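Endoglucanase E-5 (Thermobifida fusca, PDB 2CKS) catalyses the internal hydrolysis of (1->4)-beta-D-glucosidic linkages in cellulose, lichenin and cereal beta-D-glucans, here represented by its glycoside hydrolase family 5 catalytic domain. Local coordinates at residues Gln37-Cys42 with Tyr267-Arg272; Gly241-Gln246 with Leu293-Gln298; Ala57-Leu62 with Gly261-Asn266. All coordinates share one frame; numbering follows the deposited sequence.

Contact 1 of 3, residues Gln37-Cys42 with Tyr267-Arg272; sequences QWFDHC and YSDDFR
C42 and S268 bring the two backbones nearest, CA to CA 5.7 Å, where the short helical turns of 37-42 pass the irregular loop 267-272. In F39, chi1 of -62° sets CG beside the backbone N, and the ring reaches the side chains of S268, D269 and D270. S268 CB makes an off-centre CH-pi contact 4.3 Å from the F39 ring centroid. S268 OG lies over the same ring toward its rim, D269 OD1 stands at the ring edge near CD1, and D270 OD2 comes within 3.4 Å of F39 CZ, the D270 carboxylate plane turned 70° from the ring. The segments follow the first and last strands, 29-32 and 262-265, of the (beta/alpha)8 barrel, so the contact joins the helical turns after the first strand to the loop after the last, at the C-terminal end of the barrel strands. The C42-C282 disulfide ties 37-42 to helix 281-284, farther along the chain after the loop. H41 reaches D269 through one water, which lies at the edge of the imidazole, in its plane, 2.8 Å from H41 NE2, and donates to D269 OD1; the other oxygen, OD2, accepts from C282 N. The loop holds its own shape through an ST turn, in which D270 N donates to S268 OG at 3.1 Å and a nearly straight 167°, while S268 OG is also bonded to N266 OD1. D270 OD1 receives R272 NH1 on its syn lone pair at 3.0 Å, in the guanidinium plane, a salt bridge that steadies the carboxylate beside F39.

Contact 2 of 3, residues Gly241-Gln246 with Leu293-Gln298; sequences GANDFQ and LKASGQ
N243 and S296 lie nearest, their CA atoms 7.2 Å apart, where the chain leading into helix 245-258 passes the first turn of helix 295-304. No direct hydrogen bond crosses this gap. Instead one water accepts from both sides, 3.0 Å from N243 ND2 and 2.9 Å from S296 N, an amide at the start of its helix. The two ends of the N243 amide each meet a small group: ND2 is 4.0 Å from A295 CB and OD1 is 3.9 Å from S296 CB. T234 OG1 is hydrogen-bonded to N243 OD1, which is consistent with ND2 being the end turned to the water. F245 follows with the tip of its ring, CZ standing 3.8 Å from A295 O and 4.2 Å from A295 CB, while S296 CA meets the ring edge. N243 CB lies over one face of that ring, offset toward the rim, and W299 of helix 295-304 stacks with it. D244 and K294 occupy the N-cap positions of their helices, and D244 OD1 accepts from M247 N. S296 OG turns to S273 O. The contact thus joins the N-terminal ends of the last two major outer helices of the (beta/alpha)8 barrel, those that follow strands 227-233 and 262-265.

Contact 3 of 3, residues Ala57-Leu62 with Gly261-Asn266; sequences ADIIRL and GWTKWN
R61 extends across the barrel interior from strand 59-62, first over T263 and then to W265 on strand 262-265. Its CB lies 3.9 Å from T263 OG1. CG is anti to the backbone N (chi1 174°); from CG the chain stays extended to NE, and CD passes T263 OG1 at 3.7 Å, the two side chains crossing at about a right angle. At the tip, NE forms a salt bridge with E135 and NH2 bonds N138 OD1. NH1 bridges to E231, bonds S32 OG, and comes within 3.9 Å of W265 CZ3. The guanidinium plane is inclined 71° to the indole, with W265 CE3 lying at the guanidinium edge. Several polar partners thus fix the rotation of a buried guanidinium. Two residues earlier on the same strand, I59 CG2 meets T263 CG2 methyl to methyl at 3.7 Å, while T263 OG1 is hydrogen-bonded to T230 O on the adjacent strand. An alanine at T263 would probably leave T230 O without its hydroxyl partner and open a gap beside I59 CG2 and R61 CD. The strands, their axes 7.5 Å apart at closest and 54° from parallel, share no backbone hydrogen bonds, since strand 29-32 lies between them in the sheet and the side chains meet inside the closed barrel. A cis peptide links W265 to N266, and the indole also meets H34 and H101. An arginine reaching from the second strand to E231, probably the nucleophile, with a tryptophan at the end of the eighth strand, is characteristic of the family 5 active site at the C-terminal mouth of the (beta/alpha)8 barrel.

How the contacts relate
All three contacts lie around strand 262-265, the last of the barrel, with centres 15 to 17 Å apart. The centre of contact 3 is the innermost, about 6 Å from the centre of the chain; contact 1 lies among the loops and contact 2 among the outer helices. Along the chain the order is 37-42, 57-62, 241-246, 261-266, 267-272 and 293-298, so contact 3 nests within contact 1 and contact 2 crosses both. Segment 261-266 runs directly into 267-272, and helix 245-258 leads into strand 262-265. K294 NZ probably bonds D270 O (2.7 Å), joining contacts 1 and 2. The last strand thus enters contact 3, its loop contact 1 and the final helix contact 2.

Contact 1 of 3, residues Gln37-Cys42 with Tyr267-Arg272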
loop_
_atom_site.group_PDB
_atom_site.type_symbol
_atom_site.label_atom_id
_atom_site.label_comp_id
_atom_site.label_asym_id
_atom_site.label_seq_id
_atom_site.Cartn_x
_atom_site.Cartn_y
_atom_site.Cartn_z
ATOM N N GLN A 37 6.693 -3.505 13.416
ATOM C CA GLN A 37 7.361 -3.313 14.709
ATOM C C GLN A 37 6.395 -3.335 15.898
ATOM O O GLN A 37 6.822 -3.484 17.047
ATOM C CB GLN A 37 8.160 -2.000 14.705
ATOM C CG GLN A 37 7.376 -0.735 15.029
ATOM C CD GLN A 37 6.729 -0.075 13.818
ATOM O OE1 GLN A 37 6.465 -0.725 12.802
ATOM N NE2 GLN A 37 6.466 1.227 13.929
ATOM N N TRP A 38 5.107 -3.154 15.620
ATOM C CA TRP A 38 4.076 -3.151 16.655
ATOM C C TRP A 38 3.107 -4.327 16.550
ATOM O O TRP A 38 2.604 -4.805 17.568
ATOM C CB TRP A 38 3.260 -1.868 16.585
ATOM C CG TRP A 38 4.006 -0.614 16.852
ATOM C CD1 TRP A 38 4.933 -0.393 17.825
ATOM C CD2 TRP A 38 3.856 0.618 16.154
ATOM N NE1 TRP A 38 5.384 0.904 17.765
ATOM C CE2 TRP A 38 4.725 1.549 16.750
ATOM C CE3 TRP A 38 3.062 1.037 15.079
ATOM C CZ2 TRP A 38 4.835 2.863 16.304
ATOM C CZ3 TRP A 38 3.178 2.343 14.631
ATOM C CH2 TRP A 38 4.056 3.238 15.246
ATOM N N PHE A 39 2.826 -4.788 15.330
ATOM C CA PHE A 39 1.750 -5.757 15.102
ATOM C C PHE A 39 2.222 -6.957 14.305
ATOM O O PHE A 39 1.482 -7.527 13.511
ATOM C CB PHE A 39 0.542 -5.082 14.444
ATOM C CG PHE A 39 -0.063 -4.019 15.298
ATOM C CD1 PHE A 39 -0.932 -4.346 16.327
ATOM C CD2 PHE A 39 0.285 -2.688 15.112
ATOM C CE1 PHE A 39 -1.451 -3.351 17.145
ATOM C CE2 PHE A 39 -0.238 -1.703 15.927
ATOM C CZ PHE A 39 -1.104 -2.042 16.938
ATOM N N ASP A 40 3.468 -7.337 14.536
ATOM C CA ASP A 40 4.033 -8.517 13.924
ATOM C C ASP A 40 3.275 -9.760 14.351
ATOM O O ASP A 40 3.131 -10.695 13.568
ATOM C CB ASP A 40 5.481 -8.664 14.352
ATOM C CG ASP A 40 6.244 -9.573 13.462
ATOM O OD1 ASP A 40 7.033 -10.387 13.997
ATOM O OD2 ASP A 40 6.115 -9.542 12.222
ATOM N N HIS A 41 2.800 -9.766 15.599
ATOM C CA HIS A 41 2.051 -10.906 16.150
ATOM C C HIS A 41 0.679 -11.145 15.481
ATOM O O HIS A 41 0.067 -12.204 15.682
ATOM C CB HIS A 41 1.940 -10.797 17.696
ATOM C CG HIS A 41 1.202 -9.584 18.179
ATOM N ND1 HIS A 41 1.655 -8.298 17.967
ATOM C CD2 HIS A 41 0.046 -9.465 18.873
ATOM C CE1 HIS A 41 0.793 -7.439 18.486
ATOM N NE2 HIS A 41 -0.190 -8.121 19.045
ATOM N N CYS A 42 0.205 -10.175 14.696
ATOM C CA CYS A 42 -1.025 -10.318 13.917
ATOM C C CYS A 42 -0.810 -10.973 12.562
ATOM O O CYS A 42 -1.768 -11.184 11.824
ATOM C CB CYS A 42 -1.673 -8.953 13.686
ATOM S SG CYS A 42 -2.509 -8.317 15.142
ATOM N N TYR A 267 -4.753 -4.452 8.732
ATOM C CA TYR A 267 -4.961 -5.839 9.152
ATOM C C TYR A 267 -4.235 -6.095 10.479
ATOM O O TYR A 267 -3.133 -6.672 10.518
ATOM C CB TYR A 267 -4.426 -6.777 8.060
ATOM C CG TYR A 267 -5.013 -8.168 8.065
ATOM C CD1 TYR A 267 -6.356 -8.384 7.744
ATOM C CD2 TYR A 267 -4.226 -9.271 8.374
ATOM C CE1 TYR A 267 -6.892 -9.664 7.726
ATOM C CE2 TYR A 267 -4.764 -10.559 8.367
ATOM C CZ TYR A 267 -6.094 -10.746 8.043
ATOM O OH TYR A 267 -6.619 -12.019 8.052
ATOM N N SER A 268 -4.825 -5.598 11.557
ATOM C CA SER A 268 -4.283 -5.747 12.911
ATOM C C SER A 268 -5.423 -5.663 13.910
ATOM O O SER A 268 -6.558 -5.370 13.543
ATOM C CB SER A 268 -3.257 -4.657 13.227
ATOM O OG SER A 268 -3.878 -3.475 13.698
ATOM N N ASP A 269 -5.091 -5.882 15.178
ATOM C CA ASP A 269 -6.040 -5.718 16.272
ATOM C C ASP A 269 -5.694 -4.517 17.155
ATOM O O ASP A 269 -5.950 -4.519 18.357
ATOM C CB ASP A 269 -6.181 -7.022 17.070
ATOM C CG ASP A 269 -4.959 -7.352 17.896
ATOM O OD1 ASP A 269 -3.869 -6.784 17.651
ATOM O OD2 ASP A 269 -5.016 -8.190 18.824
ATOM N N ASP A 270 -5.145 -3.481 16.537
ATOM C CA ASP A 270 -4.961 -2.195 17.200
ATOM C C ASP A 270 -6.307 -1.693 17.729
ATOM O O ASP A 270 -7.363 -2.051 17.200
ATOM C CB ASP A 270 -4.374 -1.185 16.220
ATOM C CG ASP A 270 -4.052 0.125 16.871
ATOM O OD1 ASP A 270 -4.440 1.167 16.295
ATOM O OD2 ASP A 270 -3.430 0.207 17.953
ATOM N N PHE A 271 -6.277 -0.855 18.760
ATOM C CA PHE A 271 -7.520 -0.365 19.368
ATOM C C PHE A 271 -8.360 0.538 18.461
ATOM O O PHE A 271 -9.573 0.659 18.650
ATOM C CB PHE A 271 -7.225 0.350 20.697
ATOM C CG PHE A 271 -6.642 1.730 20.544
ATOM C CD1 PHE A 271 -5.267 1.923 20.527
ATOM C CD2 PHE A 271 -7.477 2.846 20.441
ATOM C CE1 PHE A 271 -4.727 3.201 20.394
ATOM C CE2 PHE A 271 -6.947 4.125 20.306
ATOM C CZ PHE A 271 -5.574 4.308 20.281
ATOM N N ARG A 272 -7.721 1.179 17.499
ATOM C CA ARG A 272 -8.394 2.145 16.650
ATOM C C ARG A 272 -9.417 1.479 15.738
ATOM O O ARG A 272 -9.295 0.302 15.398
ATOM C CB ARG A 272 -7.375 2.917 15.829
ATOM C CG ARG A 272 -6.451 3.785 16.673
ATOM C CD ARG A 272 -5.387 4.482 15.851
ATOM N NE ARG A 272 -4.503 5.314 16.663
ATOM C CZ ARG A 272 -3.461 4.873 17.370
ATOM N NH1 ARG A 272 -3.132 3.586 17.395
ATOM N NH2 ARG A 272 -2.735 5.739 18.068
HETATM O O HOH W 1 -2.246 -6.286 19.601
#

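Contact 2 of 3, residues Gly241-Gln246 with Leu293-Gln298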
loop_
_atom_site.group_PDB
_atom_site.type_symbol
_atom_site.label_atom_id
_atom_site.label_comp_id
_atom_site.label_asym_id
_atom_site.label_seq_id
_atom_site.Cartn_x
_atom_site.Cartn_y
_atom_site.Cartn_z
ATOM N N GLY A 241 -12.033 6.953 15.123
ATOM C CA GLY A 241 -13.268 7.713 15.071
ATOM C C GLY A 241 -14.370 6.993 14.321
ATOM O O GLY A 241 -14.235 5.821 13.938
ATOM N N ALA A 242 -15.475 7.706 14.113
ATOM C CA ALA A 242 -16.657 7.141 13.481
ATOM C C ALA A 242 -16.415 6.895 12.005
ATOM O O ALA A 242 -15.717 7.661 11.334
ATOM C CB ALA A 242 -17.852 8.065 13.651
ATOM N N ASN A 243 -17.012 5.822 11.521
ATOM C CA ASN A 243 -16.969 5.471 10.115
ATOM C C ASN A 243 -17.947 6.284 9.288
ATOM O O ASN A 243 -19.062 6.600 9.738
ATOM C CB ASN A 243 -17.277 3.992 9.946
ATOM C CG ASN A 243 -16.167 3.120 10.474
ATOM O OD1 ASN A 243 -15.024 3.232 10.037
ATOM N ND2 ASN A 243 -16.487 2.273 11.438
ATOM N N ASP A 244 -17.533 6.632 8.078
ATOM C CA ASP A 244 -18.456 7.158 7.089
ATOM C C ASP A 244 -18.474 6.225 5.900
ATOM O O ASP A 244 -17.754 6.434 4.931
ATOM C CB ASP A 244 -18.066 8.568 6.666
ATOM C CG ASP A 244 -19.152 9.247 5.844
ATOM O OD1 ASP A 244 -19.998 8.552 5.251
ATOM O OD2 ASP A 244 -19.233 10.480 5.745
ATOM N N PHE A 245 -19.296 5.184 5.980
ATOM C CA PHE A 245 -19.338 4.181 4.932
ATOM C C PHE A 245 -20.006 4.711 3.669
ATOM O O PHE A 245 -19.740 4.214 2.585
ATOM C CB PHE A 245 -20.016 2.895 5.422
ATOM C CG PHE A 245 -19.259 2.179 6.510
ATOM C CD1 PHE A 245 -19.870 1.863 7.714
ATOM C CD2 PHE A 245 -17.936 1.804 6.322
ATOM C CE1 PHE A 245 -19.174 1.201 8.712
ATOM C CE2 PHE A 245 -17.239 1.138 7.311
ATOM C CZ PHE A 245 -17.860 0.832 8.507
ATOM N N GLN A 246 -20.882 5.704 3.803
ATOM C CA GLN A 246 -21.505 6.295 2.631
ATOM C C GLN A 246 -20.445 6.957 1.754
ATOM O O GLN A 246 -20.398 6.729 0.557
ATOM C CB GLN A 246 -22.592 7.300 3.032
ATOM C CG GLN A 246 -23.432 7.799 1.869
ATOM C CD GLN A 246 -24.223 6.690 1.170
ATOM O OE1 GLN A 246 -24.417 5.602 1.719
ATOM N NE2 GLN A 246 -24.678 6.972 -0.039
ATOM N N LEU A 293 -14.459 -9.008 14.226
ATOM C CA LEU A 293 -14.324 -7.858 13.329
ATOM C C LEU A 293 -14.969 -6.597 13.854
ATOM O O LEU A 293 -16.136 -6.605 14.280
ATOM C CB LEU A 293 -14.937 -8.159 11.965
ATOM C CG LEU A 293 -14.415 -9.403 11.259
ATOM C CD1 LEU A 293 -15.119 -9.550 9.919
ATOM C CD2 LEU A 293 -12.910 -9.357 11.086
ATOM N N LYS A 294 -14.226 -5.500 13.775
ATOM C CA LYS A 294 -14.798 -4.175 13.955
ATOM C C LYS A 294 -15.712 -3.901 12.760
ATOM O O LYS A 294 -15.689 -4.631 11.765
ATOM C CB LYS A 294 -13.701 -3.109 14.030
ATOM C CG LYS A 294 -12.745 -3.253 15.214
ATOM C CD LYS A 294 -12.193 -1.907 15.649
ATOM C CE LYS A 294 -11.056 -2.027 16.654
ATOM N NZ LYS A 294 -9.757 -2.509 16.034
ATOM N N ALA A 295 -16.512 -2.848 12.853
ATOM C CA ALA A 295 -17.432 -2.487 11.774
ATOM C C ALA A 295 -16.711 -2.295 10.436
ATOM O O ALA A 295 -17.169 -2.784 9.404
ATOM C CB ALA A 295 -18.187 -1.237 12.148
ATOM N N SER A 296 -15.572 -1.606 10.470
ATOM C CA SER A 296 -14.765 -1.366 9.271
ATOM C C SER A 296 -14.237 -2.680 8.703
ATOM O O SER A 296 -14.098 -2.828 7.487
ATOM C CB SER A 296 -13.602 -0.408 9.586
ATOM O OG SER A 296 -12.657 -0.999 10.460
ATOM N N GLY A 297 -13.945 -3.626 9.590
ATOM C CA GLY A 297 -13.507 -4.959 9.215
ATOM C C GLY A 297 -14.563 -5.748 8.465
ATOM O O GLY A 297 -14.281 -6.355 7.441
ATOM N N GLN A 298 -15.790 -5.747 8.968
ATOM C CA GLN A 298 -16.873 -6.446 8.287
ATOM C C GLN A 298 -17.141 -5.800 6.928
ATOM O O GLN A 298 -17.389 -6.498 5.954
ATOM C CB GLN A 298 -18.155 -6.485 9.119
ATOM C CG GLN A 298 -19.237 -7.397 8.504
ATOM C CD GLN A 298 -18.724 -8.799 8.126
ATOM O OE1 GLN A 298 -18.441 -9.621 9.002
ATOM N NE2 GLN A 298 -18.584 -9.059 6.816
HETATM O O HOH W 2 -14.784 0.175 12.627
#

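Contact 3 of 3, residues Ala57-Leu62 with Gly261-Asn266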
loop_
_atom_site.group_PDB
_atom_site.type_symbol
_atom_site.label_atom_id
_atom_site.label_comp_id
_atom_site.label_asym_id
_atom_site.label_seq_id
_atom_site.Cartn_x
_atom_site.Cartn_y
_atom_site.Cartn_z
ATOM N N ALA A 57 -8.556 -11.611 -0.580
ATOM C CA ALA A 57 -7.687 -10.493 -0.954
ATOM C C ALA A 57 -6.819 -10.880 -2.142
ATOM O O ALA A 57 -6.407 -12.026 -2.254
ATOM C CB ALA A 57 -6.818 -10.096 0.209
ATOM N N ASP A 58 -6.558 -9.916 -3.021
ATOM C CA ASP A 58 -5.610 -10.074 -4.128
ATOM C C ASP A 58 -4.169 -9.758 -3.741
ATOM O O ASP A 58 -3.225 -10.220 -4.376
ATOM C CB ASP A 58 -5.958 -9.113 -5.262
ATOM C CG ASP A 58 -7.314 -9.355 -5.846
ATOM O OD1 ASP A 58 -7.592 -10.521 -6.196
ATOM O OD2 ASP A 58 -8.164 -8.442 -6.001
ATOM N N ILE A 59 -4.017 -8.931 -2.712
ATOM C CA ILE A 59 -2.759 -8.250 -2.451
ATOM C C ILE A 59 -2.662 -7.897 -0.966
ATOM O O ILE A 59 -3.678 -7.639 -0.301
ATOM C CB ILE A 59 -2.695 -6.995 -3.371
ATOM C CG1 ILE A 59 -1.353 -6.270 -3.295
ATOM C CG2 ILE A 59 -3.822 -6.030 -3.075
ATOM C CD1 ILE A 59 -1.120 -5.365 -4.505
ATOM N N ILE A 60 -1.439 -7.919 -0.458
ATOM C CA ILE A 60 -1.130 -7.504 0.904
ATOM C C ILE A 60 0.006 -6.496 0.827
ATOM O O ILE A 60 0.992 -6.702 0.118
ATOM C CB ILE A 60 -0.750 -8.708 1.810
ATOM C CG1 ILE A 60 -0.536 -8.242 3.261
ATOM C CG2 ILE A 60 0.477 -9.440 1.306
ATOM C CD1 ILE A 60 -0.429 -9.349 4.256
ATOM N N ARG A 61 -0.148 -5.404 1.552
ATOM C CA ARG A 61 0.909 -4.425 1.693
ATOM C C ARG A 61 1.594 -4.646 3.033
ATOM O O ARG A 61 0.943 -4.652 4.084
ATOM C CB ARG A 61 0.308 -3.039 1.602
ATOM C CG ARG A 61 1.245 -1.888 1.878
ATOM C CD ARG A 61 0.438 -0.652 1.852
ATOM N NE ARG A 61 1.118 0.624 1.881
ATOM C CZ ARG A 61 0.923 1.553 2.814
ATOM N NH1 ARG A 61 0.181 1.334 3.894
ATOM N NH2 ARG A 61 1.506 2.717 2.675
ATOM N N LEU A 62 2.907 -4.853 2.982
ATOM C CA LEU A 62 3.721 -5.077 4.166
ATOM C C LEU A 62 4.343 -3.760 4.617
ATOM O O LEU A 62 5.286 -3.264 4.001
ATOM C CB LEU A 62 4.808 -6.107 3.848
ATOM C CG LEU A 62 4.308 -7.441 3.291
ATOM C CD1 LEU A 62 5.485 -8.304 2.854
ATOM C CD2 LEU A 62 3.453 -8.175 4.301
ATOM N N GLY A 261 -6.488 -0.048 -7.860
ATOM C CA GLY A 261 -6.271 -0.998 -6.783
ATOM C C GLY A 261 -6.177 -0.305 -5.437
ATOM O O GLY A 261 -5.900 0.899 -5.355
ATOM N N TRP A 262 -6.429 -1.066 -4.378
ATOM C CA TRP A 262 -6.347 -0.545 -3.028
ATOM C C TRP A 262 -5.997 -1.584 -1.977
ATOM O O TRP A 262 -6.271 -2.776 -2.135
ATOM C CB TRP A 262 -7.655 0.145 -2.625
ATOM C CG TRP A 262 -8.984 -0.597 -2.837
ATOM C CD1 TRP A 262 -9.871 -0.383 -3.850
ATOM C CD2 TRP A 262 -9.608 -1.565 -1.969
ATOM N NE1 TRP A 262 -10.994 -1.161 -3.685
ATOM C CE2 TRP A 262 -10.863 -1.895 -2.537
ATOM C CE3 TRP A 262 -9.218 -2.216 -0.789
ATOM C CZ2 TRP A 262 -11.727 -2.832 -1.964
ATOM C CZ3 TRP A 262 -10.097 -3.130 -0.208
ATOM C CH2 TRP A 262 -11.329 -3.427 -0.798
ATOM N N THR A 263 -5.385 -1.095 -0.902
ATOM C CA THR A 263 -5.137 -1.873 0.304
ATOM C C THR A 263 -5.585 -1.050 1.501
ATOM O O THR A 263 -5.044 0.030 1.747
ATOM C CB THR A 263 -3.630 -2.265 0.437
ATOM O OG1 THR A 263 -2.776 -1.158 0.105
ATOM C CG2 THR A 263 -3.264 -3.352 -0.540
ATOM N N LYS A 264 -6.559 -1.561 2.253
ATOM C CA LYS A 264 -7.124 -0.820 3.370
ATOM C C LYS A 264 -6.225 -0.900 4.602
ATOM O O LYS A 264 -5.639 -1.940 4.897
ATOM C CB LYS A 264 -8.521 -1.337 3.727
ATOM C CG LYS A 264 -9.141 -0.622 4.923
ATOM C CD LYS A 264 -10.574 -0.995 5.169
ATOM C CE LYS A 264 -11.186 -0.074 6.198
ATOM N NZ LYS A 264 -10.427 -0.072 7.482
ATOM N N TRP A 265 -6.148 0.214 5.320
ATOM C CA TRP A 265 -5.471 0.294 6.605
ATOM C C TRP A 265 -6.503 -0.081 7.668
ATOM O O TRP A 265 -7.520 0.601 7.775
ATOM C CB TRP A 265 -5.039 1.745 6.799
ATOM C CG TRP A 265 -4.128 2.037 7.942
ATOM C CD1 TRP A 265 -4.443 2.733 9.066
ATOM C CD2 TRP A 265 -2.728 1.723 8.046
ATOM N NE1 TRP A 265 -3.345 2.833 9.885
ATOM C CE2 TRP A 265 -2.279 2.227 9.281
ATOM C CE3 TRP A 265 -1.813 1.046 7.230
ATOM C CZ2 TRP A 265 -0.961 2.089 9.712
ATOM C CZ3 TRP A 265 -0.507 0.902 7.662
ATOM C CH2 TRP A 265 -0.095 1.429 8.893
ATOM N N ASN A 266 -6.316 -1.147 8.448
ATOM C CA ASN A 266 -5.181 -2.068 8.406
ATOM C C ASN A 266 -5.588 -3.440 8.985
ATOM O O ASN A 266 -6.625 -3.553 9.652
ATOM C CB ASN A 266 -4.010 -1.489 9.200
ATOM C CG ASN A 266 -4.351 -1.266 10.663
ATOM O OD1 ASN A 266 -4.350 -2.208 11.458
ATOM N ND2 ASN A 266 -4.675 -0.021 11.022
#